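Long-range contacts in glycerophosphodiester phosphodiesterase (Cytophaga hutchinsonii ATCC 33406, PDB 3CH0), which belongs to the glycerophosphodiester phosphodiesterase family of TIM-barrel proteins: residues Q12-C17 against T39-L44; Q132-I137 against R170-S175; F176-L181 against E208-T213; L193-E198 against A215-D220. All coordinates share one frame; numbering follows the deposited sequence.

Contact 1: residues Q12-C17 against T39-L44; sequences QGHRGC and TLEFDL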
# COMPACT_ATOMS: atom_id res chain seq x y z
N GLN A 12 3.87 -7.35 6.46
CA GLN A 12 3.81 -6.14 5.65
C GLN A 12 3.54 -4.93 6.55
O GLN A 12 2.54 -4.89 7.27
CB GLN A 12 2.75 -6.15 4.55
CG GLN A 12 2.85 -7.36 3.65
CD GLN A 12 2.31 -7.11 2.25
OE1 GLN A 12 1.83 -6.00 1.95
NE2 GLN A 12 2.41 -8.10 1.39
N GLY A 13 4.41 -3.93 6.48
CA GLY A 13 4.18 -2.66 7.17
C GLY A 13 3.28 -1.77 6.35
O GLY A 13 3.65 -1.33 5.27
N HIS A 14 2.03 -1.56 6.82
CA HIS A 14 1.01 -0.81 6.09
C HIS A 14 1.43 0.67 6.01
O HIS A 14 1.60 1.31 7.06
CB HIS A 14 -0.36 -0.93 6.81
CG HIS A 14 -1.53 -0.36 6.08
ND1 HIS A 14 -2.41 0.54 6.66
CD2 HIS A 14 -1.99 -0.57 4.82
CE1 HIS A 14 -3.38 0.82 5.79
NE2 HIS A 14 -3.15 0.14 4.68
N ARG A 15 1.63 1.19 4.81
CA ARG A 15 2.14 2.55 4.64
C ARG A 15 3.42 2.75 5.40
O ARG A 15 3.68 3.79 5.98
CB ARG A 15 1.08 3.61 4.99
CG ARG A 15 -0.32 3.31 4.36
CD ARG A 15 -1.38 4.37 4.56
NE ARG A 15 -2.67 3.79 4.20
CZ ARG A 15 -3.82 4.30 4.52
NH1 ARG A 15 -3.92 5.55 4.99
NH2 ARG A 15 -4.90 3.60 4.28
N GLY A 16 4.21 1.69 5.36
CA GLY A 16 5.47 1.61 6.12
C GLY A 16 5.11 1.21 7.53
O GLY A 16 5.34 0.09 7.96
N CYS A 17 4.51 2.12 8.29
CA CYS A 17 4.05 1.79 9.64
C CYS A 17 3.19 2.93 10.18
O CYS A 17 3.54 3.58 11.14
CB CYS A 17 5.20 1.46 10.62
SG CYS A 17 6.46 2.72 10.74
N THR A 39 8.05 -6.84 4.00
CA THR A 39 7.53 -6.06 2.87
C THR A 39 7.12 -4.67 3.33
O THR A 39 6.48 -4.52 4.41
CB THR A 39 6.28 -6.76 2.33
OG1 THR A 39 6.64 -8.10 1.92
CG2 THR A 39 5.62 -6.04 1.11
N LEU A 40 7.50 -3.69 2.54
CA LEU A 40 6.98 -2.33 2.71
C LEU A 40 5.72 -2.27 1.84
O LEU A 40 5.80 -2.52 0.63
CB LEU A 40 7.97 -1.31 2.22
CG LEU A 40 9.38 -1.37 2.87
CD1 LEU A 40 10.30 -0.32 2.21
CD2 LEU A 40 9.25 -1.11 4.36
N GLU A 41 4.61 -1.90 2.44
CA GLU A 41 3.34 -1.71 1.78
C GLU A 41 3.09 -0.19 1.63
O GLU A 41 3.39 0.62 2.53
CB GLU A 41 2.22 -2.41 2.53
CG GLU A 41 0.85 -2.43 1.83
CD GLU A 41 0.11 -1.13 1.84
OE1 GLU A 41 0.34 -0.20 2.67
OE2 GLU A 41 -0.82 -0.97 1.00
N PHE A 42 2.58 0.25 0.48
CA PHE A 42 2.45 1.67 0.25
C PHE A 42 1.57 1.90 -0.96
O PHE A 42 1.20 0.98 -1.66
CB PHE A 42 3.82 2.34 0.03
CG PHE A 42 4.62 1.63 -1.02
CD1 PHE A 42 5.43 0.55 -0.70
CD2 PHE A 42 4.58 2.04 -2.37
CE1 PHE A 42 6.11 -0.15 -1.64
CE2 PHE A 42 5.25 1.33 -3.35
CZ PHE A 42 6.02 0.24 -2.99
N ASP A 43 1.24 3.17 -1.19
CA ASP A 43 0.24 3.62 -2.17
C ASP A 43 0.89 4.59 -3.12
O ASP A 43 1.76 5.35 -2.72
CB ASP A 43 -0.82 4.33 -1.39
CG ASP A 43 -1.38 3.51 -0.27
OD1 ASP A 43 -1.97 2.47 -0.59
OD2 ASP A 43 -1.33 3.90 0.93
N LEU A 44 0.48 4.54 -4.39
CA LEU A 44 1.07 5.35 -5.44
C LEU A 44 0.04 6.13 -6.22
O LEU A 44 -1.04 5.62 -6.59
CB LEU A 44 1.86 4.49 -6.42
CG LEU A 44 2.92 3.54 -5.83
CD1 LEU A 44 3.50 2.55 -6.83
CD2 LEU A 44 4.03 4.39 -5.19
O HOH W 1 -1.93 1.62 2.35
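Strand residues Q12 and G13 run parallel to T39 and L40, G13 N donating to T39 O and G13 O accepting from E41 N (3.0 Å each), before the chain turns away in a type II turn from G13 to G16. G16 N then bonds to E41 O at 3.1 Å, so the peptide groups of E41 are held on both sides of the residue. Its side chain follows the turn: CG stands anti to the backbone N (chi1 -173°) and the chain bends at chi2, bringing the carboxylate alongside H14 and the N-H of R15. R15 N donates to E41 OE1 at 2.9 Å, nearly in line with the C-O bond. H14 CD2 lies 3.2 Å from E41 OE1. Water 1 accepts from R15 NE and sits close to E41 OE1 and D43 OD2; with more acceptors around it than protons, which it serves is not settled. R15 NE and D43 OD2 also form a salt bridge at 3.5 Å; no N-H points at the oxygen, so the direct contact is one of charge. At the start of the strands Q12 and T39 lie side by side, Q12 CD against T39 CG2 at 3.7 Å. The polar ends reach onward: Q12 OE1 to N134, E41 OE2 to Q174, H14 ND1 to D264, R15 NH1 to E23 and D43 OD2 to N24. L40 and F42 instead face helix 117-127. This is the beta-alpha-beta unit 10-13, 26-35, 39-46 of a TIM barrel, with H14 and R15 binding a citrate, probably from the crystallisation liquor, consistent with a pocket there.

Contact 2: residues Q132-I137 against R170-S175; sequences QYNGEI and RFTLQS. With EDO (1,2-ethanediol), chain O.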
# COMPACT_ATOMS: atom_id res chain seq x y z
N GLN A 132 10.98 -6.64 0.28
CA GLN A 132 9.94 -6.73 -0.72
C GLN A 132 9.03 -5.49 -0.64
O GLN A 132 9.00 -4.77 0.38
CB GLN A 132 9.17 -8.05 -0.56
CG GLN A 132 10.03 -9.24 -0.92
CD GLN A 132 9.43 -10.56 -0.59
OE1 GLN A 132 9.79 -11.17 0.42
NE2 GLN A 132 8.53 -11.03 -1.43
N TYR A 133 8.28 -5.26 -1.73
CA TYR A 133 7.45 -4.11 -1.91
C TYR A 133 6.04 -4.59 -2.30
O TYR A 133 5.90 -5.49 -3.12
CB TYR A 133 7.99 -3.28 -3.05
CG TYR A 133 9.38 -2.79 -2.90
CD1 TYR A 133 10.48 -3.59 -3.28
CD2 TYR A 133 9.65 -1.54 -2.40
CE1 TYR A 133 11.78 -3.13 -3.13
CE2 TYR A 133 10.94 -1.03 -2.30
CZ TYR A 133 12.02 -1.86 -2.62
OH TYR A 133 13.29 -1.30 -2.50
N ASN A 134 5.02 -3.90 -1.78
CA ASN A 134 3.65 -4.11 -2.19
C ASN A 134 3.08 -2.74 -2.42
O ASN A 134 2.73 -2.01 -1.46
CB ASN A 134 2.91 -4.86 -1.10
CG ASN A 134 1.51 -5.27 -1.52
OD1 ASN A 134 1.15 -5.06 -2.71
ND2 ASN A 134 0.68 -5.70 -0.57
N GLY A 135 3.03 -2.34 -3.70
CA GLY A 135 2.62 -1.00 -4.07
C GLY A 135 1.27 -0.95 -4.71
O GLY A 135 1.03 -1.66 -5.66
N GLU A 136 0.44 -0.04 -4.20
CA GLU A 136 -0.97 0.06 -4.62
C GLU A 136 -1.16 1.13 -5.66
O GLU A 136 -0.84 2.29 -5.43
CB GLU A 136 -1.91 0.31 -3.42
CG GLU A 136 -3.42 0.25 -3.82
CD GLU A 136 -4.38 0.27 -2.69
OE1 GLU A 136 -3.99 0.11 -1.53
OE2 GLU A 136 -5.60 0.51 -3.02
N ILE A 137 -1.68 0.76 -6.82
CA ILE A 137 -2.17 1.73 -7.78
C ILE A 137 -3.53 2.24 -7.38
O ILE A 137 -4.51 1.50 -7.45
CB ILE A 137 -2.13 1.18 -9.25
CG1 ILE A 137 -0.64 1.08 -9.63
CG2 ILE A 137 -2.87 2.07 -10.25
CD1 ILE A 137 -0.29 1.01 -11.12
N ARG A 170 11.04 -8.64 -6.54
CA ARG A 170 10.68 -8.38 -5.14
C ARG A 170 9.48 -7.42 -5.02
O ARG A 170 9.26 -6.87 -3.96
CB ARG A 170 11.90 -7.85 -4.36
CG ARG A 170 12.86 -8.97 -4.05
CD ARG A 170 14.09 -8.55 -3.31
NE ARG A 170 14.97 -7.76 -4.14
CZ ARG A 170 15.28 -6.48 -3.97
NH1 ARG A 170 14.82 -5.74 -2.96
NH2 ARG A 170 16.13 -5.90 -4.82
N PHE A 171 8.76 -7.25 -6.12
CA PHE A 171 7.69 -6.29 -6.21
C PHE A 171 6.35 -6.97 -6.43
O PHE A 171 6.20 -7.84 -7.30
CB PHE A 171 7.89 -5.29 -7.35
CG PHE A 171 7.21 -3.98 -7.07
CD1 PHE A 171 5.85 -3.82 -7.37
CD2 PHE A 171 7.87 -2.94 -6.44
CE1 PHE A 171 5.18 -2.62 -6.99
CE2 PHE A 171 7.20 -1.78 -6.12
CZ PHE A 171 5.89 -1.63 -6.41
N THR A 172 5.34 -6.58 -5.65
CA THR A 172 3.95 -6.92 -5.94
C THR A 172 3.16 -5.67 -6.17
O THR A 172 3.32 -4.71 -5.42
CB THR A 172 3.30 -7.69 -4.75
OG1 THR A 172 4.11 -8.85 -4.47
CG2 THR A 172 1.85 -8.10 -5.04
N LEU A 173 2.36 -5.65 -7.23
CA LEU A 173 1.53 -4.51 -7.59
C LEU A 173 0.11 -4.88 -7.15
O LEU A 173 -0.42 -5.90 -7.58
CB LEU A 173 1.56 -4.24 -9.11
CG LEU A 173 0.96 -2.95 -9.61
CD1 LEU A 173 -0.57 -2.92 -9.43
CD2 LEU A 173 1.70 -1.69 -9.04
N GLN A 174 -0.46 -4.07 -6.27
CA GLN A 174 -1.78 -4.34 -5.74
C GLN A 174 -2.75 -3.29 -6.19
O GLN A 174 -2.39 -2.15 -6.47
CB GLN A 174 -1.83 -4.42 -4.22
CG GLN A 174 -1.35 -3.16 -3.55
CD GLN A 174 -1.30 -3.17 -2.02
OE1 GLN A 174 -2.07 -3.89 -1.36
NE2 GLN A 174 -0.50 -2.23 -1.44
N SER A 175 -4.01 -3.68 -6.39
CA SER A 175 -5.02 -2.69 -6.71
C SER A 175 -6.41 -3.23 -6.45
O SER A 175 -6.66 -4.42 -6.56
CB SER A 175 -4.94 -2.21 -8.17
OG SER A 175 -5.70 -1.04 -8.40
C1 EDO O . 6.34 -13.76 0.69
O1 EDO O . 6.71 -12.96 -0.45
C2 EDO O . 7.30 -13.60 1.88
O2 EDO O . 8.66 -13.86 1.47
O HOH W 2 6.22 -8.22 -2.90
O HOH W 3 -2.23 -6.60 -1.10
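N134 and Q174 cross at about a right angle on the inner face of the sheet, their amide planes 31° apart, with N134 OD1 lying 3.2 Å from Q174 CD. Q174 CG sits between its own N and carbonyl carbon (chi1 59°), the crowded position, which lays it alongside N134 OD1 and E136 CA. Water 3 bridges the pair, accepting from N134 ND2 and donating to Q174 OE1; N134 ND2 also reaches Q12 and Q174 NE2 reaches E41. On the other face Y133 and F171 cross the same way, but here the rings are nearly parallel and slid apart, centroids 5.8 Å apart, and the closest touch is made by Y133 CB, 3.4 Å from F171 CD2, with Y133 CG just behind. Next to it G135 has no side chain, and F171 CZ comes within 4.1 Å of G135 CA. Farther along, I137 CG1 meets L173 CD2 at 3.7 Å. Main-chain bonds join the strands from Y133 N to R170 O through to I137 N to Q174 O, and S175 OG adds a bond to I137 O at 3.0 Å. F171, L173 and I137 pack on helix 151-164, which links the two parallel strands in a beta-alpha-beta crossover of the TIM barrel.

Contact 3: residues F176-L181 against E208-T213; sequences FDVRAL and EKLSFT. With EDO (1,2-ethanediol), chain F; EDO (1,2-ethanediol), chain R.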
# COMPACT_ATOMS: atom_id res chain seq x y z
N PHE A 176 -7.32 -2.30 -6.12
CA PHE A 176 -8.74 -2.61 -6.17
C PHE A 176 -9.29 -2.57 -7.58
O PHE A 176 -10.43 -3.08 -7.84
CB PHE A 176 -9.55 -1.58 -5.38
CG PHE A 176 -9.47 -1.73 -3.90
CD1 PHE A 176 -10.26 -2.65 -3.23
CD2 PHE A 176 -8.66 -0.93 -3.16
CE1 PHE A 176 -10.18 -2.78 -1.87
CE2 PHE A 176 -8.62 -1.06 -1.78
CZ PHE A 176 -9.35 -2.03 -1.15
N ASP A 177 -8.59 -1.86 -8.47
CA ASP A 177 -9.10 -1.51 -9.82
C ASP A 177 -8.76 -2.67 -10.72
O ASP A 177 -7.61 -2.84 -11.09
CB ASP A 177 -8.44 -0.23 -10.31
CG ASP A 177 -9.05 0.31 -11.58
OD1 ASP A 177 -9.82 -0.42 -12.25
OD2 ASP A 177 -8.75 1.47 -11.88
N VAL A 178 -9.76 -3.51 -11.06
CA VAL A 178 -9.52 -4.65 -11.95
C VAL A 178 -8.89 -4.25 -13.28
O VAL A 178 -8.16 -5.02 -13.88
CB VAL A 178 -10.80 -5.48 -12.14
CG1 VAL A 178 -11.17 -6.18 -10.82
CG2 VAL A 178 -11.96 -4.63 -12.70
N ARG A 179 -9.12 -3.03 -13.73
CA ARG A 179 -8.56 -2.57 -15.01
C ARG A 179 -7.05 -2.48 -14.89
O ARG A 179 -6.32 -2.75 -15.86
CB ARG A 179 -9.07 -1.18 -15.35
CG ARG A 179 -10.63 -1.04 -15.45
CD ARG A 179 -11.05 0.39 -15.73
NE ARG A 179 -10.47 1.30 -14.73
CZ ARG A 179 -10.28 2.60 -14.89
NH1 ARG A 179 -10.65 3.21 -16.01
NH2 ARG A 179 -9.67 3.32 -13.95
N ALA A 180 -6.56 -1.96 -13.77
CA ALA A 180 -5.11 -1.84 -13.56
C ALA A 180 -4.51 -3.26 -13.47
O ALA A 180 -3.44 -3.54 -14.04
CB ALA A 180 -4.80 -1.05 -12.28
N LEU A 181 -5.19 -4.22 -12.79
CA LEU A 181 -4.68 -5.59 -12.73
C LEU A 181 -4.62 -6.27 -14.12
O LEU A 181 -3.67 -6.93 -14.45
CB LEU A 181 -5.47 -6.40 -11.71
CG LEU A 181 -5.47 -5.86 -10.29
CD1 LEU A 181 -6.48 -6.65 -9.43
CD2 LEU A 181 -4.05 -5.84 -9.73
N GLU A 208 -14.20 -14.10 -10.43
CA GLU A 208 -14.75 -13.99 -11.78
C GLU A 208 -14.66 -12.59 -12.37
O GLU A 208 -14.83 -12.41 -13.59
CB GLU A 208 -16.20 -14.51 -11.82
CG GLU A 208 -16.25 -16.01 -11.74
CD GLU A 208 -17.64 -16.59 -11.56
OE1 GLU A 208 -18.62 -15.82 -11.43
OE2 GLU A 208 -17.70 -17.84 -11.54
N LYS A 209 -14.33 -11.60 -11.53
CA LYS A 209 -14.14 -10.22 -11.98
C LYS A 209 -12.79 -10.01 -12.69
O LYS A 209 -12.60 -8.97 -13.33
CB LYS A 209 -14.26 -9.25 -10.79
CG LYS A 209 -15.63 -9.36 -10.14
CD LYS A 209 -15.75 -8.52 -8.88
CE LYS A 209 -17.10 -8.75 -8.21
NZ LYS A 209 -17.14 -7.97 -6.93
N LEU A 210 -11.91 -11.00 -12.64
CA LEU A 210 -10.61 -10.97 -13.33
C LEU A 210 -10.56 -12.11 -14.33
O LEU A 210 -11.20 -13.13 -14.13
CB LEU A 210 -9.43 -11.16 -12.35
CG LEU A 210 -9.17 -9.99 -11.38
CD1 LEU A 210 -8.11 -10.43 -10.37
CD2 LEU A 210 -8.76 -8.76 -12.11
N SER A 211 -9.77 -11.94 -15.38
CA SER A 211 -9.58 -12.96 -16.41
C SER A 211 -8.47 -13.98 -16.10
O SER A 211 -8.21 -14.89 -16.90
CB SER A 211 -9.26 -12.27 -17.75
OG SER A 211 -7.91 -11.78 -17.74
N PHE A 212 -7.83 -13.86 -14.95
CA PHE A 212 -6.69 -14.65 -14.58
C PHE A 212 -6.67 -14.73 -13.06
O PHE A 212 -7.38 -13.98 -12.35
CB PHE A 212 -5.40 -13.97 -15.07
CG PHE A 212 -5.14 -12.66 -14.41
CD1 PHE A 212 -5.78 -11.53 -14.82
CD2 PHE A 212 -4.22 -12.59 -13.35
CE1 PHE A 212 -5.56 -10.31 -14.15
CE2 PHE A 212 -3.98 -11.37 -12.71
CZ PHE A 212 -4.66 -10.25 -13.12
N THR A 213 -5.84 -15.62 -12.57
CA THR A 213 -5.68 -15.84 -11.13
C THR A 213 -4.43 -15.06 -10.70
O THR A 213 -3.33 -15.36 -11.13
CB THR A 213 -5.49 -17.33 -10.80
OG1 THR A 213 -6.64 -18.03 -11.28
CG2 THR A 213 -5.36 -17.53 -9.30
C1 EDO F . -10.02 -17.39 -14.13
O1 EDO F . -8.58 -17.49 -14.08
C2 EDO F . -10.44 -15.98 -13.76
O2 EDO F . -11.87 -15.82 -13.61
C1 EDO R . -13.06 -10.95 -16.56
O1 EDO R . -13.06 -11.89 -17.64
C2 EDO R . -14.24 -9.98 -16.65
O2 EDO R . -15.30 -10.42 -15.80
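V178 and L181, on the first turn of helix 178-187, meet L210 and F212 in the outer layer of the barrel, where the loop after helix 203-207 turns back toward strand 216-219. No hydrogen bond crosses between the two segments; the join is apolar. L210 CD2 is the atom that does most of the work: it lies 3.8 Å from V178 CG1 and also touches V178 CB, while L181 offers CB and CD1, each at 4.1 Å. V178 CG1 stands anti to its carbonyl carbon (chi1 -68°), and on that side it also lies near K209 O. Two residues on, F212 brings CZ to within 3.7 Å of L181 O, and its ring stacks with H185 farther along the same helix. S211 OG binds E182, again on helix 178-187. In the alternating strand-helix order of the TIM barrel, this helix follows strand 171-175 and leads into strand 192-197; the 208-213 loop belongs to the next beta-alpha unit, so the contact ties neighbouring units together outside the sheet. The helix start is fixed by D177 at its N-cap. OD1 accepts from R179 N, which approaches from above the carboxylate plane. The R179 guanidinium then grips the same carboxylate side-on: NE meets OD1 at 3.1 Å and NH2 meets OD2 at 2.9 Å, each on a syn lone pair. R179 NH1 has a second acid, D144, and D177 OD2 a second donor, S139. On the loop side, the O2 of an ethanediol, probably from the crystallisation liquor, donates to E208 O at 3.0 Å.

Contact 4: residues L193-E198 against A215-D220; sequences LSYLVE and AVYSPD. With EDO (1,2-ethanediol), chain D; EDO (1,2-ethanediol), chain E.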
# COMPACT_ATOMS: atom_id res chain seq x y z
N LEU A 193 0.90 -9.83 -8.93
CA LEU A 193 -0.23 -8.97 -8.64
C LEU A 193 -0.96 -9.44 -7.40
O LEU A 193 -1.13 -10.64 -7.16
CB LEU A 193 -1.16 -8.92 -9.83
CG LEU A 193 -0.56 -8.45 -11.14
CD1 LEU A 193 -1.64 -8.45 -12.24
CD2 LEU A 193 0.07 -7.06 -11.01
N SER A 194 -1.46 -8.46 -6.65
CA SER A 194 -2.36 -8.68 -5.58
C SER A 194 -3.71 -7.99 -5.81
O SER A 194 -3.80 -6.78 -6.11
CB SER A 194 -1.74 -8.12 -4.29
OG SER A 194 -2.71 -8.19 -3.21
N TYR A 195 -4.78 -8.79 -5.65
CA TYR A 195 -6.11 -8.34 -5.85
C TYR A 195 -6.76 -7.95 -4.51
O TYR A 195 -7.01 -8.78 -3.64
CB TYR A 195 -6.88 -9.53 -6.46
CG TYR A 195 -8.34 -9.37 -6.74
CD1 TYR A 195 -8.88 -8.15 -7.13
CD2 TYR A 195 -9.15 -10.50 -6.79
CE1 TYR A 195 -10.23 -8.03 -7.47
CE2 TYR A 195 -10.47 -10.42 -7.12
CZ TYR A 195 -11.01 -9.20 -7.47
OH TYR A 195 -12.35 -9.05 -7.84
N LEU A 196 -6.95 -6.65 -4.37
CA LEU A 196 -7.58 -6.06 -3.22
C LEU A 196 -9.09 -6.14 -3.36
O LEU A 196 -9.65 -5.77 -4.39
CB LEU A 196 -7.17 -4.61 -3.02
CG LEU A 196 -5.74 -4.37 -2.61
CD1 LEU A 196 -5.28 -2.91 -2.77
CD2 LEU A 196 -5.59 -4.82 -1.15
N VAL A 197 -9.73 -6.64 -2.29
CA VAL A 197 -11.17 -6.86 -2.25
C VAL A 197 -11.74 -6.31 -0.97
O VAL A 197 -11.27 -6.59 0.12
CB VAL A 197 -11.52 -8.37 -2.38
CG1 VAL A 197 -13.06 -8.56 -2.13
CG2 VAL A 197 -11.02 -8.84 -3.74
N GLU A 198 -12.79 -5.52 -1.11
CA GLU A 198 -13.51 -4.99 0.08
C GLU A 198 -15.04 -5.14 0.04
O GLU A 198 -15.70 -4.63 0.93
CB GLU A 198 -13.12 -3.54 0.36
CG GLU A 198 -13.56 -2.56 -0.62
CD GLU A 198 -13.17 -1.14 -0.24
OE1 GLU A 198 -12.72 -0.91 0.92
OE2 GLU A 198 -13.32 -0.28 -1.13
N ALA A 215 -1.44 -13.53 -8.07
CA ALA A 215 -0.59 -14.14 -7.07
C ALA A 215 -1.15 -14.14 -5.62
O ALA A 215 -0.94 -15.11 -4.86
CB ALA A 215 0.80 -13.51 -7.06
N VAL A 216 -1.77 -13.01 -5.28
CA VAL A 216 -2.21 -12.76 -3.91
C VAL A 216 -3.66 -12.35 -3.96
O VAL A 216 -4.05 -11.57 -4.82
CB VAL A 216 -1.34 -11.69 -3.23
CG1 VAL A 216 -1.84 -11.32 -1.86
CG2 VAL A 216 0.11 -12.13 -3.16
N TYR A 217 -4.44 -12.92 -3.03
CA TYR A 217 -5.78 -12.47 -2.76
C TYR A 217 -5.68 -11.67 -1.45
O TYR A 217 -5.19 -12.18 -0.43
CB TYR A 217 -6.72 -13.67 -2.60
CG TYR A 217 -8.16 -13.30 -2.53
CD1 TYR A 217 -8.87 -12.88 -3.66
CD2 TYR A 217 -8.82 -13.33 -1.33
CE1 TYR A 217 -10.19 -12.51 -3.61
CE2 TYR A 217 -10.13 -12.98 -1.27
CZ TYR A 217 -10.84 -12.59 -2.42
OH TYR A 217 -12.17 -12.21 -2.41
N SER A 218 -6.13 -10.43 -1.47
CA SER A 218 -5.86 -9.50 -0.35
C SER A 218 -7.19 -8.83 0.04
O SER A 218 -7.46 -7.69 -0.37
CB SER A 218 -4.79 -8.49 -0.76
OG SER A 218 -4.38 -7.71 0.33
N PRO A 219 -8.02 -9.51 0.86
CA PRO A 219 -9.30 -9.00 1.31
C PRO A 219 -9.26 -8.27 2.65
O PRO A 219 -8.38 -8.52 3.46
CB PRO A 219 -10.09 -10.30 1.49
CG PRO A 219 -9.05 -11.22 2.07
CD PRO A 219 -7.78 -10.88 1.36
N ASP A 220 -10.22 -7.36 2.81
CA ASP A 220 -10.55 -6.79 4.12
C ASP A 220 -10.69 -7.97 5.08
O ASP A 220 -11.38 -8.98 4.78
CB ASP A 220 -11.85 -6.03 3.96
CG ASP A 220 -12.25 -5.23 5.16
OD1 ASP A 220 -12.11 -5.71 6.26
OD2 ASP A 220 -12.82 -4.14 4.98
C1 EDO D . -15.94 -5.39 4.11
O1 EDO D . -17.04 -5.30 3.19
C2 EDO D . -16.03 -4.27 5.13
O2 EDO D . -15.16 -4.41 6.23
C1 EDO E . -9.95 -3.96 8.16
O1 EDO E . -9.21 -2.79 7.91
C2 EDO E . -11.28 -3.64 8.85
O2 EDO E . -12.30 -3.34 7.89
O HOH W 4 0.31 -12.34 -10.37
O HOH W 3 -2.23 -6.60 -1.10
O HOH W 5 -13.16 -1.90 3.82
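S194 and S218 hold a water between their hydroxyls on the inner face of the sheet. Water 3 lies 2.7 Å from S194 OG and donates to S218 OG; S218 OG bonds to I240 O as well. The strands are 193-197 and 216-219, parallel neighbours of the TIM-barrel sheet joined by a crossover through the short helix 203-207. S194 OG, anti to its backbone N (chi1 173°), lies 3.2 Å from S218 CB, and also packs on V216 CG1. L196 follows on the same face, its CD2 3.5 Å from S218 OG. Main-chain bonds alternate along the pair, from V216 N to L193 O up to D220 N to V197 O. V197 N bonds to S218 O, which W242 NE1 also reaches. Past the strand ends, water 5 lies 3.1 Å from E198 OE1, on the side where D220 brings up its carboxylate. Ethanediol molecules, probably from the crystallisation liquor, donate to both D220 oxygens, and one of them also donates to E198 O. The other face turns to the outer helices. There Y195 and Y217 lie side by side and point the same way, yet their ring planes stand 75° apart, with Y195 CD2 3.9 Å from Y217 CE1. V197 touches both rings: its CG2 lies over the centre of the Y195 ring, 3.6 Å above the plane, and 3.8 Å from Y217 CE1.

In the fold
Contacts 1, 2 and 4 follow one another round a single curved sheet, and contact 3 lies outside it. Contacts 1 and 2, with centres 9 Å apart, are joined inside the barrel by probable hydrogen bonds from N134 ND2 to Q12 OE1 and from Q174 NE2 to E41 OE2, 2.8 Å each. Contacts 2 and 4 share water 3 and probably a main-chain bond, S194 N to L173 O at 2.9 Å. Contact 3, about 17 Å from the chain centre to its own, touches contact 4 where K209 CB meets Y195 OH at 3.5 Å. The citrate gathers contacts 1, 2 and 4: it bonds to H14, R15 and E136, and the side chain of L196 comes within about 4 Å of it.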